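Local coordinates for lipopolysaccharide biosynthesis protein wbpB (PDB 3O9Z), which is a dehydrogenase of 2,3-diacetamido-2,3-dideoxy-D-mannuronic acid biosynthesis that binds NAD and 2-oxoglutarate and probably oxidises a sugar intermediate, at residues V154-V159 / D190-L195. Residues are numbered along the deposited sequence; the frame is centred on the assembly and turned at random.
Sequences VVLTYV and DLLAWL. With AKG (2-oxoglutaric acid), chain F.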
loop_
_atom_site.group_PDB
_atom_site.type_symbol
_atom_site.label_atom_id
_atom_site.label_comp_id
_atom_site.label_asym_id
_atom_site.label_seq_id
_atom_site.Cartn_x
_atom_site.Cartn_y
_atom_site.Cartn_z
ATOM N N VAL A 154 42.509 15.424 -0.377
ATOM C CA VAL A 154 41.603 14.742 0.562
ATOM C C VAL A 154 41.191 13.406 -0.042
ATOM O O VAL A 154 40.922 13.323 -1.249
ATOM C CB VAL A 154 40.326 15.583 0.742
ATOM C CG1 VAL A 154 39.337 14.808 1.664
ATOM C CG2 VAL A 154 40.629 16.944 1.357
ATOM N N VAL A 155 41.148 12.373 0.790
ATOM C CA VAL A 155 40.576 11.098 0.380
ATOM C C VAL A 155 39.383 10.862 1.294
ATOM O O VAL A 155 39.522 10.832 2.523
ATOM C CB VAL A 155 41.585 9.950 0.530
ATOM C CG1 VAL A 155 40.913 8.631 0.208
ATOM C CG2 VAL A 155 42.770 10.177 -0.409
ATOM N N LEU A 156 38.202 10.714 0.708
ATOM C CA LEU A 156 36.960 10.518 1.483
ATOM C C LEU A 156 36.501 9.112 1.156
ATOM O O LEU A 156 36.329 8.754 -0.019
ATOM C CB LEU A 156 35.882 11.476 0.935
ATOM C CG LEU A 156 34.637 11.692 1.784
ATOM C CD1 LEU A 156 33.760 10.453 1.878
ATOM C CD2 LEU A 156 34.972 12.283 3.174
ATOM N N THR A 157 36.351 8.281 2.195
ATOM C CA THR A 157 35.885 6.910 2.017
ATOM C C THR A 157 34.679 6.695 2.912
ATOM O O THR A 157 34.704 7.049 4.098
ATOM C CB THR A 157 36.991 5.939 2.474
ATOM O OG1 THR A 157 38.194 6.257 1.764
ATOM C CG2 THR A 157 36.610 4.490 2.121
ATOM N N TYR A 158 33.574 6.254 2.318
ATOM C CA TYR A 158 32.293 6.252 3.023
ATOM C C TYR A 158 31.616 4.922 2.732
ATOM O O TYR A 158 31.019 4.734 1.658
ATOM C CB TYR A 158 31.433 7.441 2.530
ATOM C CG TYR A 158 30.345 7.835 3.496
ATOM C CD1 TYR A 158 29.163 7.095 3.611
ATOM C CD2 TYR A 158 30.531 8.917 4.348
ATOM C CE1 TYR A 158 28.163 7.499 4.512
ATOM C CE2 TYR A 158 29.571 9.302 5.270
ATOM C CZ TYR A 158 28.390 8.603 5.342
ATOM O OH TYR A 158 27.409 8.959 6.250
ATOM N N VAL A 159 31.693 3.995 3.675
ATOM C CA VAL A 159 31.161 2.650 3.482
ATOM C C VAL A 159 30.184 2.434 4.623
ATOM O O VAL A 159 30.509 2.617 5.797
ATOM C CB VAL A 159 32.263 1.575 3.580
ATOM C CG1 VAL A 159 31.627 0.227 3.337
ATOM C CG2 VAL A 159 33.362 1.801 2.541
ATOM N N ASP A 190 27.910 17.111 1.388
ATOM C CA ASP A 190 27.659 18.264 2.225
ATOM C C ASP A 190 28.811 18.588 3.169
ATOM O O ASP A 190 29.179 19.771 3.326
ATOM C CB ASP A 190 26.330 18.088 2.967
ATOM C CG ASP A 190 26.009 19.301 3.790
ATOM O OD1 ASP A 190 25.487 20.268 3.181
ATOM O OD2 ASP A 190 26.375 19.271 4.983
ATOM N N LEU A 191 29.420 17.566 3.770
ATOM C CA LEU A 191 30.599 17.761 4.611
ATOM C C LEU A 191 31.688 18.469 3.813
ATOM O O LEU A 191 32.288 19.449 4.298
ATOM C CB LEU A 191 31.120 16.389 5.095
ATOM C CG LEU A 191 32.469 16.410 5.821
ATOM C CD1 LEU A 191 32.421 17.269 7.093
ATOM C CD2 LEU A 191 32.913 14.968 6.139
ATOM N N LEU A 192 31.927 17.988 2.602
ATOM C CA LEU A 192 32.992 18.562 1.778
ATOM C C LEU A 192 32.673 19.981 1.341
ATOM O O LEU A 192 33.589 20.810 1.304
ATOM C CB LEU A 192 33.228 17.706 0.544
ATOM C CG LEU A 192 33.786 16.312 0.875
ATOM C CD1 LEU A 192 33.696 15.411 -0.370
ATOM C CD2 LEU A 192 35.231 16.319 1.463
ATOM N N ALA A 193 31.419 20.293 1.019
ATOM C CA ALA A 193 31.035 21.654 0.654
ATOM C C ALA A 193 31.209 22.580 1.850
ATOM O O ALA A 193 31.667 23.731 1.714
ATOM C CB ALA A 193 29.574 21.678 0.105
ATOM N N TRP A 194 30.776 22.125 3.015
ATOM C CA TRP A 194 30.932 22.893 4.258
ATOM C C TRP A 194 32.401 23.209 4.571
ATOM O O TRP A 194 32.737 24.357 4.916
ATOM C CB TRP A 194 30.297 22.074 5.390
ATOM C CG TRP A 194 30.332 22.639 6.761
ATOM C CD1 TRP A 194 29.803 23.834 7.177
ATOM C CD2 TRP A 194 30.777 21.951 7.938
ATOM N NE1 TRP A 194 29.949 23.934 8.546
ATOM C CE2 TRP A 194 30.502 22.781 9.039
ATOM C CE3 TRP A 194 31.332 20.688 8.168
ATOM C CZ2 TRP A 194 30.845 22.423 10.348
ATOM C CZ3 TRP A 194 31.655 20.320 9.473
ATOM C CH2 TRP A 194 31.408 21.191 10.546
ATOM N N LEU A 195 33.290 22.224 4.422
ATOM C CA LEU A 195 34.707 22.446 4.689
ATOM C C LEU A 195 35.419 23.207 3.572
ATOM O O LEU A 195 36.280 24.042 3.874
ATOM C CB LEU A 195 35.412 21.113 4.883
ATOM C CG LEU A 195 34.930 20.250 6.060
ATOM C CD1 LEU A 195 35.650 18.896 6.010
ATOM C CD2 LEU A 195 35.219 20.971 7.394
HETATM C C1 AKG F . 20.614 6.866 5.462
HETATM O O1 AKG F . 20.630 5.615 5.596
HETATM O O2 AKG F . 19.734 7.438 4.809
HETATM C C2 AKG F . 21.545 7.734 6.150
HETATM O O5 AKG F . 21.460 8.948 5.978
HETATM C C3 AKG F . 22.618 7.158 7.036
HETATM C C4 AKG F . 23.887 7.017 6.196
HETATM C C5 AKG F . 25.007 6.283 6.906
HETATM O O3 AKG F . 24.758 5.219 7.502
HETATM O O4 AKG F . 26.147 6.755 6.886
#
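Val154 and Leu192 meet methyl to methyl at one end of a strand-on-helix contact, with Val154 CG1 lying 4.4 Å from Leu192 CD2. The residues that follow alternate across the sheet: Val154, Leu156 and Tyr158 extend from the helix-covered face, while Val155, Thr157 and Val159 lie on the other, where the hydroxyl of Thr157 is hydrogen-bonded to His308. Leu156 is the centre of the packing, and its CA is the one nearest to that of Leu192, at 9.0 Å. Its CG is anti to the backbone N (chi1 -166°), which extends the branch from the strand to the helix. There the CD2 methyl takes two neighbours, Leu192 CD2 at 4.4 Å and Leu191 CD2 at 4.5 Å. Leu192 CD2 thus touches both Val154 and Leu156, bridging two successive residues of this face. The axes of segments 154-159 and 190-195 approach to 11.5 Å and run nearly antiparallel, at 153°. Strand 152-160 is an inner strand of the C-terminal alpha/beta domain's sheet. Ile249 of strand 245-251 and Val223 of strand 221-228 continue the apolar surface, and Leu138 of helix 136-146 packs on Leu191. Tyr158 points its ring past the helix segment to 2-oxoglutarate. Its OH donates a 2.6 Å hydrogen bond to O4 of the ligand, and that oxygen lies at the edge of the ring, near its plane; Arg162, Lys103, His187, Thr160 and Arg247 also hydrogen-bond 2-oxoglutarate. The chemistry therefore changes along one strand face: buried methyls in loose apolar contact, burying just 127 Å² between the segments, join helix to sheet, and two residues beyond Leu156 the same face supplies a phenol to the ligand's C5 carboxylate.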